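Local coordinates for copper homeostasis protein CutC (Streptococcus agalactiae, PDB 2BDQ), which probably binds copper ions and takes part in copper homeostasis in the cytoplasm, through a chain folded as a TIM barrel, at residues L95-L98 / I104-E107; R24-D29 / Q203-R208; Q141-G146 / N176-I181; A8-D13 / Y40-E45. All coordinates share one frame; numbering follows the deposited sequence.

Interaction 1: L95-L98 / I104-E107; sequences LGIL and IDTE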
loop_
_atom_site.group_PDB
_atom_site.type_symbol
_atom_site.label_atom_id
_atom_site.label_comp_id
_atom_site.label_asym_id
_atom_site.label_seq_id
_atom_site.Cartn_x
_atom_site.Cartn_y
_atom_site.Cartn_z
ATOM N N LEU A 95 -4.789 8.580 -11.791
ATOM C CA LEU A 95 -5.237 7.261 -12.221
ATOM C C LEU A 95 -4.884 7.003 -13.683
ATOM O O LEU A 95 -4.402 7.891 -14.386
ATOM C CB LEU A 95 -6.750 7.130 -12.035
ATOM C CG LEU A 95 -7.664 7.964 -12.940
ATOM C CD1 LEU A 95 -9.073 7.394 -12.912
ATOM C CD2 LEU A 95 -7.670 9.405 -12.487
ATOM N N GLY A 96 -5.128 5.780 -14.140
ATOM C CA GLY A 96 -4.833 5.451 -15.522
ATOM C C GLY A 96 -5.426 4.109 -15.868
ATOM O O GLY A 96 -5.096 3.100 -15.244
ATOM N N ILE A 97 -6.311 4.094 -16.857
ATOM C CA ILE A 97 -6.955 2.859 -17.272
ATOM C C ILE A 97 -6.768 2.649 -18.774
ATOM O O ILE A 97 -7.039 3.544 -19.572
ATOM C CB ILE A 97 -8.467 2.891 -16.975
ATOM C CG1 ILE A 97 -8.722 3.495 -15.593
ATOM C CG2 ILE A 97 -9.038 1.479 -17.024
ATOM C CD1 ILE A 97 -10.205 3.724 -15.293
ATOM N N LEU A 98 -6.319 1.457 -19.153
ATOM C CA LEU A 98 -6.103 1.133 -20.558
ATOM C C LEU A 98 -6.830 -0.133 -20.954
ATOM O O LEU A 98 -7.100 -0.984 -20.119
ATOM C CB LEU A 98 -4.618 0.927 -20.845
ATOM C CG LEU A 98 -3.630 2.055 -20.554
ATOM C CD1 LEU A 98 -2.237 1.562 -20.904
ATOM C CD2 LEU A 98 -3.983 3.304 -21.350
ATOM N N ILE A 104 -6.584 4.204 -24.382
ATOM C CA ILE A 104 -7.295 4.746 -23.241
ATOM C C ILE A 104 -8.694 4.161 -23.151
ATOM O O ILE A 104 -9.468 4.239 -24.100
ATOM C CB ILE A 104 -7.393 6.277 -23.326
ATOM C CG1 ILE A 104 -5.997 6.884 -23.197
ATOM C CG2 ILE A 104 -8.312 6.801 -22.232
ATOM C CD1 ILE A 104 -5.982 8.379 -23.203
ATOM N N ASP A 105 -9.011 3.568 -22.004
ATOM C CA ASP A 105 -10.326 2.983 -21.802
ATOM C C ASP A 105 -11.278 4.092 -21.364
ATOM O O ASP A 105 -11.510 4.288 -20.167
ATOM C CB ASP A 105 -10.269 1.887 -20.731
ATOM C CG ASP A 105 -11.564 1.092 -20.641
ATOM O OD1 ASP A 105 -12.618 1.638 -21.026
ATOM O OD2 ASP A 105 -11.531 -0.070 -20.180
ATOM N N THR A 106 -11.814 4.818 -22.342
ATOM C CA THR A 106 -12.730 5.928 -22.093
ATOM C C THR A 106 -13.982 5.531 -21.319
ATOM O O THR A 106 -14.397 6.240 -20.412
ATOM C CB THR A 106 -13.179 6.594 -23.422
ATOM O OG1 THR A 106 -12.030 7.054 -24.145
ATOM C CG2 THR A 106 -14.092 7.782 -23.141
ATOM N N GLU A 107 -14.587 4.406 -21.678
ATOM C CA GLU A 107 -15.797 3.973 -20.996
ATOM C C GLU A 107 -15.561 3.717 -19.510
ATOM O O GLU A 107 -16.381 4.107 -18.676
ATOM C CB GLU A 107 -16.379 2.721 -21.666
ATOM C CG GLU A 107 -15.334 1.698 -22.106
ATOM C CD GLU A 107 -14.821 1.952 -23.518
ATOM O OE1 GLU A 107 -15.634 1.859 -24.466
ATOM O OE2 GLU A 107 -13.615 2.240 -23.681
#
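Ile97 O accepts a hydrogen bond from Asp105 N at 3.1 Å. The N-H points almost straight at the oxygen (174°), yet the donor lies about 40° above the carbonyl plane. On the flank of this bond a methyl of Ile97 meets the side chain of the same aspartate, with CG2 3.9 Å from Asp105 CB. One residue along, the CD2 branch of Leu98 bends back to within 4.1 Å of Ile104 CA, and here the two backbones form a single beta bridge. The loop leaving barrel strand 92-95 is thereby clipped to the entrance of helix 106-116, at the beta-alpha junction of this TIM-barrel protein. Asp105 serves both sides of the junction. It is the centre of an inverse gamma turn, closed by a weak bond from Thr106 N to Ile104 O, and also the N-cap of the helix. A chi1 of -171°, which sets CG trans to the main-chain nitrogen, carries the carboxylate along the chain to Ala108 N, which OD1 caps. Farther out, Ile97 rests on Ala108, Ile109 and Leu112 of the same helix, Leu98 on Phe123 of the next strand, and Ile104 on Ser138 and Leu142 of helix 135-144.

Interaction 2: R24-D29 / Q203-R208; sequences RVELCD and QAHGTR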
loop_
_atom_site.group_PDB
_atom_site.type_symbol
_atom_site.label_atom_id
_atom_site.label_comp_id
_atom_site.label_asym_id
_atom_site.label_seq_id
_atom_site.Cartn_x
_atom_site.Cartn_y
_atom_site.Cartn_z
ATOM N N ARG A 24 3.971 20.326 -4.643
ATOM C CA ARG A 24 2.979 19.267 -4.609
ATOM C C ARG A 24 3.624 17.912 -4.381
ATOM O O ARG A 24 4.797 17.700 -4.690
ATOM C CB ARG A 24 2.218 19.270 -5.932
ATOM C CG ARG A 24 0.930 18.499 -5.966
ATOM C CD ARG A 24 0.186 18.835 -7.251
ATOM N NE ARG A 24 0.941 18.411 -8.421
ATOM C CZ ARG A 24 1.137 19.150 -9.512
ATOM N NH1 ARG A 24 0.634 20.373 -9.606
ATOM N NH2 ARG A 24 1.847 18.655 -10.519
ATOM N N VAL A 25 2.845 16.991 -3.833
ATOM C CA VAL A 25 3.342 15.654 -3.584
ATOM C C VAL A 25 2.334 14.649 -4.106
ATOM O O VAL A 25 1.123 14.867 -4.018
ATOM C CB VAL A 25 3.623 15.439 -2.063
ATOM C CG1 VAL A 25 2.648 16.240 -1.253
ATOM C CG2 VAL A 25 3.519 13.968 -1.699
ATOM N N GLU A 26 2.839 13.574 -4.702
ATOM C CA GLU A 26 1.973 12.523 -5.199
ATOM C C GLU A 26 1.981 11.506 -4.070
ATOM O O GLU A 26 3.010 10.893 -3.788
ATOM C CB GLU A 26 2.520 11.877 -6.475
ATOM C CG GLU A 26 1.578 10.807 -7.036
ATOM C CD GLU A 26 2.188 9.982 -8.156
ATOM O OE1 GLU A 26 3.229 9.328 -7.923
ATOM O OE2 GLU A 26 1.620 9.979 -9.273
ATOM N N LEU A 27 0.835 11.342 -3.419
ATOM C CA LEU A 27 0.718 10.423 -2.299
ATOM C C LEU A 27 0.286 9.016 -2.726
ATOM O O LEU A 27 -0.760 8.830 -3.339
ATOM C CB LEU A 27 -0.292 10.978 -1.279
ATOM C CG LEU A 27 -0.205 10.597 0.207
ATOM C CD1 LEU A 27 -1.574 10.707 0.863
ATOM C CD2 LEU A 27 0.299 9.180 0.343
ATOM N N CYS A 28 1.107 8.027 -2.405
ATOM C CA CYS A 28 0.772 6.647 -2.706
ATOM C C CYS A 28 1.549 5.722 -1.785
ATOM O O CYS A 28 2.253 6.178 -0.880
ATOM C CB CYS A 28 1.041 6.308 -4.183
ATOM S SG CYS A 28 2.517 7.024 -4.949
ATOM N N ASP A 29 1.385 4.422 -1.976
ATOM C CA ASP A 29 2.112 3.463 -1.169
ATOM C C ASP A 29 2.684 2.471 -2.171
ATOM O O ASP A 29 2.516 2.642 -3.382
ATOM C CB ASP A 29 1.160 2.775 -0.179
ATOM C CG ASP A 29 1.878 1.833 0.772
ATOM O OD1 ASP A 29 3.062 2.066 1.086
ATOM O OD2 ASP A 29 1.259 0.857 1.228
ATOM N N GLN A 203 6.577 21.216 -15.362
ATOM C CA GLN A 203 6.364 20.434 -14.141
ATOM C C GLN A 203 7.167 19.135 -14.151
ATOM O O GLN A 203 7.180 18.406 -15.138
ATOM C CB GLN A 203 4.878 20.118 -13.973
ATOM C CG GLN A 203 4.000 21.355 -14.038
ATOM C CD GLN A 203 2.600 21.087 -13.527
ATOM O OE1 GLN A 203 2.419 20.666 -12.383
ATOM N NE2 GLN A 203 1.602 21.336 -14.366
ATOM N N ALA A 204 7.832 18.849 -13.038
ATOM C CA ALA A 204 8.646 17.649 -12.927
ATOM C C ALA A 204 8.250 16.817 -11.715
ATOM O O ALA A 204 8.022 17.348 -10.626
ATOM C CB ALA A 204 10.120 18.028 -12.848
ATOM N N HIS A 205 8.198 15.504 -11.923
ATOM C CA HIS A 205 7.819 14.532 -10.905
ATOM C C HIS A 205 8.987 13.592 -10.619
ATOM O O HIS A 205 9.697 13.186 -11.536
ATOM C CB HIS A 205 6.626 13.728 -11.427
ATOM C CG HIS A 205 6.269 12.535 -10.598
ATOM N ND1 HIS A 205 5.224 12.542 -9.697
ATOM C CD2 HIS A 205 6.753 11.269 -10.597
ATOM C CE1 HIS A 205 5.075 11.336 -9.187
ATOM N NE2 HIS A 205 5.990 10.543 -9.718
ATOM N N GLY A 206 9.175 13.236 -9.353
ATOM C CA GLY A 206 10.256 12.330 -9.017
ATOM C C GLY A 206 10.457 12.074 -7.535
ATOM O O GLY A 206 10.074 12.894 -6.689
ATOM N N THR A 207 11.048 10.925 -7.213
ATOM C CA THR A 207 11.325 10.580 -5.823
ATOM C C THR A 207 12.578 11.313 -5.364
ATOM O O THR A 207 12.763 11.554 -4.174
ATOM C CB THR A 207 11.557 9.069 -5.632
ATOM O OG1 THR A 207 12.491 8.592 -6.612
ATOM C CG2 THR A 207 10.250 8.309 -5.749
ATOM N N ARG A 208 13.440 11.665 -6.314
ATOM C CA ARG A 208 14.664 12.390 -5.989
ATOM C C ARG A 208 14.674 13.727 -6.729
ATOM O O ARG A 208 15.701 14.130 -7.279
ATOM C CB ARG A 208 15.899 11.586 -6.397
ATOM C CG ARG A 208 15.840 10.110 -6.073
ATOM C CD ARG A 208 17.237 9.523 -6.049
ATOM N NE ARG A 208 17.219 8.069 -6.152
ATOM C CZ ARG A 208 16.993 7.408 -7.282
ATOM N NH1 ARG A 208 16.770 8.077 -8.408
ATOM N NH2 ARG A 208 16.986 6.082 -7.290
#
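Gln203 meets Arg24 through its amide oxygen, which two guanidinium nitrogens share. Arg24 NH2 gives the stronger hydrogen bond to Gln203 OE1, 2.8 Å long with an N-H...O angle of 159°, and Arg24 NH1 adds a weak one at 3.3 Å. OE1 lies near the guanidinium plane, at its edge, while the amide and guanidinium planes are steeply inclined to each other. The bend of Arg24 at chi3 (63°) turns the guanidinium out of the line of its extended first carbons and across the glutamine. The other end of the Gln203 amide is held too, NE2 bonding to Glu180 OE2. Ala204 turns its methyl the other way, and the next inward residue is His205. Strands 203-206 and 24-28 are not direct neighbours: strand 3-9 runs between them where the eighth strand of the barrel closes on the first, and the nearest CA atoms, those of Glu26 and His205, stay 8.4 Å apart. Long side chains directed into the barrel bridge this gap. Glu26 comes in at the edge of the His205 ring, with OE1 3.0 Å from His205 CE1 and 3.5 Å from NE2, its carboxylate turned 71° from the ring plane; the closest ring atom is thus a carbon. The polar partner of the imidazole is Glu5 of the intervening strand, whose OE2 is bonded to ND1. OE1 of Glu5 makes a salt bridge with Arg24 NE, tying histidine and arginine to one carboxylate.

Interaction 3: Q141-G146 / N176-I181; sequences QLVALG and NNRIEI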
loop_
_atom_site.group_PDB
_atom_site.type_symbol
_atom_site.label_atom_id
_atom_site.label_comp_id
_atom_site.label_asym_id
_atom_site.label_seq_id
_atom_site.Cartn_x
_atom_site.Cartn_y
_atom_site.Cartn_z
ATOM N N GLN A 141 -8.392 12.869 -26.199
ATOM C CA GLN A 141 -9.377 12.130 -25.420
ATOM C C GLN A 141 -9.298 12.528 -23.954
ATOM O O GLN A 141 -10.327 12.657 -23.292
ATOM C CB GLN A 141 -9.146 10.630 -25.539
ATOM C CG GLN A 141 -9.508 10.039 -26.886
ATOM C CD GLN A 141 -9.086 8.587 -26.993
ATOM O OE1 GLN A 141 -9.483 7.882 -27.916
ATOM N NE2 GLN A 141 -8.266 8.136 -26.048
ATOM N N LEU A 142 -8.085 12.718 -23.443
ATOM C CA LEU A 142 -7.927 13.110 -22.046
ATOM C C LEU A 142 -8.479 14.514 -21.830
ATOM O O LEU A 142 -9.042 14.811 -20.776
ATOM C CB LEU A 142 -6.458 13.051 -21.625
ATOM C CG LEU A 142 -5.872 11.643 -21.521
ATOM C CD1 LEU A 142 -4.412 11.743 -21.119
ATOM C CD2 LEU A 142 -6.666 10.820 -20.508
ATOM N N VAL A 143 -8.314 15.376 -22.830
ATOM C CA VAL A 143 -8.827 16.739 -22.753
ATOM C C VAL A 143 -10.356 16.671 -22.724
ATOM O O VAL A 143 -11.007 17.377 -21.948
ATOM C CB VAL A 143 -8.384 17.583 -23.974
ATOM C CG1 VAL A 143 -9.114 18.930 -23.976
ATOM C CG2 VAL A 143 -6.878 17.808 -23.930
ATOM N N ALA A 144 -10.921 15.805 -23.563
ATOM C CA ALA A 144 -12.369 15.643 -23.635
ATOM C C ALA A 144 -12.931 15.061 -22.342
ATOM O O ALA A 144 -14.058 15.359 -21.957
ATOM C CB ALA A 144 -12.738 14.753 -24.816
ATOM N N LEU A 145 -12.137 14.228 -21.678
ATOM C CA LEU A 145 -12.544 13.611 -20.425
ATOM C C LEU A 145 -12.391 14.570 -19.248
ATOM O O LEU A 145 -12.708 14.222 -18.113
ATOM C CB LEU A 145 -11.721 12.354 -20.174
ATOM C CG LEU A 145 -12.025 11.206 -21.133
ATOM C CD1 LEU A 145 -11.016 10.097 -20.958
ATOM C CD2 LEU A 145 -13.435 10.697 -20.867
ATOM N N GLY A 146 -11.890 15.773 -19.518
ATOM C CA GLY A 146 -11.728 16.760 -18.464
ATOM C C GLY A 146 -10.525 16.596 -17.551
ATOM O O GLY A 146 -10.564 17.047 -16.406
ATOM N N ASN A 176 -0.870 21.917 -26.746
ATOM C CA ASN A 176 -1.202 23.330 -26.931
ATOM C C ASN A 176 -1.948 23.954 -25.750
ATOM O O ASN A 176 -3.013 24.548 -25.918
ATOM C CB ASN A 176 -2.025 23.469 -28.215
ATOM C CG ASN A 176 -2.236 24.908 -28.631
ATOM O OD1 ASN A 176 -1.331 25.742 -28.533
ATOM N ND2 ASN A 176 -3.434 25.204 -29.126
ATOM N N ASN A 177 -1.381 23.796 -24.559
ATOM C CA ASN A 177 -1.942 24.351 -23.330
ATOM C C ASN A 177 -3.342 23.901 -22.955
ATOM O O ASN A 177 -3.955 24.484 -22.059
ATOM C CB ASN A 177 -1.896 25.877 -23.391
ATOM C CG ASN A 177 -0.481 26.404 -23.471
ATOM O OD1 ASN A 177 0.331 26.170 -22.571
ATOM N ND2 ASN A 177 -0.170 27.113 -24.550
ATOM N N ARG A 178 -3.859 22.878 -23.630
ATOM C CA ARG A 178 -5.199 22.383 -23.312
ATOM C C ARG A 178 -5.122 21.475 -22.096
ATOM O O ARG A 178 -6.120 21.212 -21.424
ATOM C CB ARG A 178 -5.782 21.605 -24.493
ATOM C CG ARG A 178 -6.106 22.451 -25.714
ATOM C CD ARG A 178 -6.591 21.557 -26.823
ATOM N NE ARG A 178 -5.526 20.660 -27.251
ATOM C CZ ARG A 178 -5.715 19.446 -27.756
ATOM N NH1 ARG A 178 -4.674 18.717 -28.121
ATOM N NH2 ARG A 178 -6.938 18.950 -27.874
ATOM N N ILE A 179 -3.919 20.993 -21.823
ATOM C CA ILE A 179 -3.694 20.119 -20.691
ATOM C C ILE A 179 -2.207 20.137 -20.362
ATOM O O ILE A 179 -1.371 20.178 -21.262
ATOM C CB ILE A 179 -4.159 18.680 -21.013
ATOM C CG1 ILE A 179 -4.044 17.810 -19.763
ATOM C CG2 ILE A 179 -3.331 18.109 -22.155
ATOM C CD1 ILE A 179 -4.724 16.472 -19.902
ATOM N N GLU A 180 -1.885 20.111 -19.072
ATOM C CA GLU A 180 -0.495 20.150 -18.624
ATOM C C GLU A 180 0.262 18.843 -18.773
ATOM O O GLU A 180 -0.273 17.767 -18.518
ATOM C CB GLU A 180 -0.428 20.597 -17.157
ATOM C CG GLU A 180 -0.598 22.100 -16.928
ATOM C CD GLU A 180 0.527 22.934 -17.558
ATOM O OE1 GLU A 180 0.369 23.383 -18.720
ATOM O OE2 GLU A 180 1.582 23.127 -16.900
ATOM N N ILE A 181 1.525 18.953 -19.170
ATOM C CA ILE A 181 2.378 17.789 -19.329
ATOM C C ILE A 181 3.435 17.814 -18.215
ATOM O O ILE A 181 4.111 18.824 -18.001
ATOM C CB ILE A 181 3.102 17.801 -20.684
ATOM C CG1 ILE A 181 2.086 17.694 -21.827
ATOM C CG2 ILE A 181 4.121 16.674 -20.724
ATOM C CD1 ILE A 181 1.383 16.358 -21.928
#
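The Arg178 guanidinium, one face of which is met by Val143, is gripped through all three of its nitrogens. NH2 makes a salt bridge with Asp140 OD2, one turn before Val143 on helix 135-144, while NH1 and NE donate to the backbone oxygens of Tyr174 and Ala175 at the end of helix 165-175. The three polar bonds probably fix the rotation of the flat group and would spread its charge over a carboxylate and two helix-end carbonyls. A bend at chi3 (-65°) folds the arginine so that the same valine methyl reaches both its root and its tip. Val143 CG2 lies 4.0 Å from Arg178 CB and sits 4.1 Å above the guanidinium plane, displaced toward the rim. On the inner side, Val143 CG2 also packs against Ile179 CG2 at 4.0 Å, and Ile179 CD1 extends to Leu142 CB at 4.2 Å, so that the contact grades from an exposed arginine to buried aliphatic carbon. Helix 135-144 closes just beyond in a Schellman motif, in which Gly146 has positive phi (79°) and Gly146 N bonds back to Val143 O at 3.0 Å. Helix 135-144 packs, on the outside of the barrel, against the approach to strand 180-183, with Leu142 and Ile179 both resting on Ile150 of strand 149-152 and on Phe147 in the loop before it.

Interaction 4: A8-D13 / Y40-E45; sequences AENLTD and YGVIKE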
loop_
_atom_site.group_PDB
_atom_site.type_symbol
_atom_site.label_atom_id
_atom_site.label_comp_id
_atom_site.label_asym_id
_atom_site.label_seq_id
_atom_site.Cartn_x
_atom_site.Cartn_y
_atom_site.Cartn_z
ATOM N N ALA A 8 5.939 10.394 -2.996
ATOM C CA ALA A 8 6.148 9.801 -1.684
ATOM C C ALA A 8 5.440 8.476 -1.467
ATOM O O ALA A 8 4.484 8.143 -2.158
ATOM C CB ALA A 8 5.699 10.798 -0.599
ATOM N N GLU A 9 5.938 7.712 -0.507
ATOM C CA GLU A 9 5.311 6.457 -0.130
ATOM C C GLU A 9 4.984 6.726 1.328
ATOM O O GLU A 9 5.890 6.789 2.170
ATOM C CB GLU A 9 6.277 5.273 -0.249
ATOM C CG GLU A 9 5.657 3.962 0.231
ATOM C CD GLU A 9 6.583 2.773 0.094
ATOM O OE1 GLU A 9 6.959 2.439 -1.052
ATOM O OE2 GLU A 9 6.937 2.167 1.131
ATOM N N ASN A 10 3.699 6.931 1.615
ATOM C CA ASN A 10 3.253 7.224 2.973
ATOM C C ASN A 10 3.849 8.559 3.413
ATOM O O ASN A 10 4.289 9.337 2.568
ATOM C CB ASN A 10 3.663 6.081 3.886
ATOM C CG ASN A 10 3.074 4.759 3.427
ATOM O OD1 ASN A 10 3.662 3.698 3.631
ATOM N ND2 ASN A 10 1.898 4.823 2.802
ATOM N N LEU A 11 3.891 8.849 4.706
ATOM C CA LEU A 11 4.412 10.157 5.084
ATOM C C LEU A 11 5.728 10.192 5.814
ATOM O O LEU A 11 6.076 11.181 6.451
ATOM C CB LEU A 11 3.346 10.941 5.848
ATOM C CG LEU A 11 2.546 10.245 6.936
ATOM C CD1 LEU A 11 3.315 10.306 8.250
ATOM C CD2 LEU A 11 1.196 10.937 7.073
ATOM N N THR A 12 6.480 9.114 5.661
ATOM C CA THR A 12 7.777 8.967 6.290
ATOM C C THR A 12 8.768 10.064 5.903
ATOM O O THR A 12 9.455 10.615 6.758
ATOM C CB THR A 12 8.397 7.608 5.918
ATOM O OG1 THR A 12 7.432 6.571 6.131
ATOM C CG2 THR A 12 9.617 7.332 6.765
ATOM N N ASP A 13 8.839 10.381 4.614
ATOM C CA ASP A 13 9.783 11.378 4.123
ATOM C C ASP A 13 9.200 12.768 3.918
ATOM O O ASP A 13 9.836 13.618 3.301
ATOM C CB ASP A 13 10.388 10.878 2.811
ATOM C CG ASP A 13 10.966 9.483 2.938
ATOM O OD1 ASP A 13 10.861 8.701 1.970
ATOM O OD2 ASP A 13 11.528 9.167 4.007
ATOM N N TYR A 40 -6.433 4.675 4.237
ATOM C CA TYR A 40 -7.291 5.806 4.579
ATOM C C TYR A 40 -6.586 6.717 5.580
ATOM O O TYR A 40 -6.590 7.933 5.436
ATOM C CB TYR A 40 -8.605 5.306 5.183
ATOM C CG TYR A 40 -9.632 6.386 5.462
ATOM C CD1 TYR A 40 -10.613 6.701 4.526
ATOM C CD2 TYR A 40 -9.655 7.049 6.685
ATOM C CE1 TYR A 40 -11.608 7.650 4.807
ATOM C CE2 TYR A 40 -10.634 7.994 6.983
ATOM C CZ TYR A 40 -11.610 8.285 6.043
ATOM O OH TYR A 40 -12.592 9.191 6.342
ATOM N N GLY A 41 -5.981 6.116 6.597
ATOM C CA GLY A 41 -5.284 6.899 7.600
ATOM C C GLY A 41 -4.173 7.752 7.015
ATOM O O GLY A 41 -3.996 8.905 7.414
ATOM N N VAL A 42 -3.413 7.190 6.080
ATOM C CA VAL A 42 -2.327 7.925 5.451
ATOM C C VAL A 42 -2.858 9.115 4.653
ATOM O O VAL A 42 -2.293 10.202 4.712
ATOM C CB VAL A 42 -1.496 7.001 4.520
ATOM C CG1 VAL A 42 -0.651 7.837 3.562
ATOM C CG2 VAL A 42 -0.582 6.119 5.352
ATOM N N ILE A 43 -3.943 8.914 3.913
ATOM C CA ILE A 43 -4.521 9.995 3.109
ATOM C C ILE A 43 -5.015 11.149 3.995
ATOM O O ILE A 43 -4.706 12.321 3.750
ATOM C CB ILE A 43 -5.699 9.472 2.238
ATOM C CG1 ILE A 43 -5.178 8.451 1.217
ATOM C CG2 ILE A 43 -6.365 10.629 1.495
ATOM C CD1 ILE A 43 -6.279 7.772 0.404
ATOM N N LYS A 44 -5.772 10.814 5.031
ATOM C CA LYS A 44 -6.309 11.822 5.939
ATOM C C LYS A 44 -5.215 12.628 6.634
ATOM O O LYS A 44 -5.238 13.863 6.626
ATOM C CB LYS A 44 -7.193 11.153 6.989
ATOM C CG LYS A 44 -7.677 12.060 8.117
ATOM C CD LYS A 44 -8.519 11.245 9.100
ATOM C CE LYS A 44 -8.908 12.034 10.339
ATOM N NZ LYS A 44 -9.727 13.225 9.997
ATOM N N GLU A 45 -4.258 11.933 7.236
ATOM C CA GLU A 45 -3.181 12.609 7.942
ATOM C C GLU A 45 -2.193 13.324 7.030
ATOM O O GLU A 45 -1.725 14.412 7.355
ATOM C CB GLU A 45 -2.446 11.614 8.841
ATOM C CG GLU A 45 -3.337 10.994 9.918
ATOM C CD GLU A 45 -4.074 12.046 10.739
ATOM O OE1 GLU A 45 -3.424 13.017 11.192
ATOM O OE2 GLU A 45 -5.301 11.900 10.943
#
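Val42 presents both of its methyls to the turn that follows strand 3-9. CG1 lies 4.0 Å from Asn10 CA, and the end of the asparagine side chain lies over CG1 and CG2 together, the two side chains crossing at about a right angle. Asn10 has positive phi (64°), a departure from strand geometry where the chain leaves strand 3-9; its backbone N still bonds Cys28 O in the neighbouring strand. Leu11 then reaches farther along helix 40-52. Its CG stands between the backbone N and the carbonyl carbon (chi1 45°), a setting that brings CD2 down onto the helix surface, 4.3 Å from Val42 O and 4.1 Å from Glu45 CB. In the TIM-barrel order, strand 3-9 is followed by strand 24-28 and then by this helix, so the contact packs the loop after the first strand on the helix after the second; Val42 also touches Leu27 of the strand between. The same surface belongs to the dimer. Glu45 offers Leu11 the base of its side chain, and a bend at chi2 (-52°) takes its carboxylate off to a salt bridge with Arg76 of the second subunit. Leu73 of the second subunit packs on Leu11 and Pro63 of the second subunit on Asn10, while Asp81 of the second subunit accepts a hydrogen bond from Gly41 N.

All four contacts belong to one eight-stranded parallel barrel. Interaction 2 spans from the second strand to the eighth and closes a long chain loop inside which interactions 1 and 3 lie, one after the other; interaction 4 interleaves with it along the chain. Interactions 2 and 4, with centres about 13 Å apart, meet through the neighbouring strands 3-9 and 24-28, joining the barrel interior to the dimer surface. Interactions 1 and 3, about 14 Å apart between centres, touch where Thr106 of helix 106-116 packs against Leu145 at the end of helix 135-144. Interactions 3 and 4 are the most distant pair, with centres about 29 Å apart on opposite sides of the chain's centre.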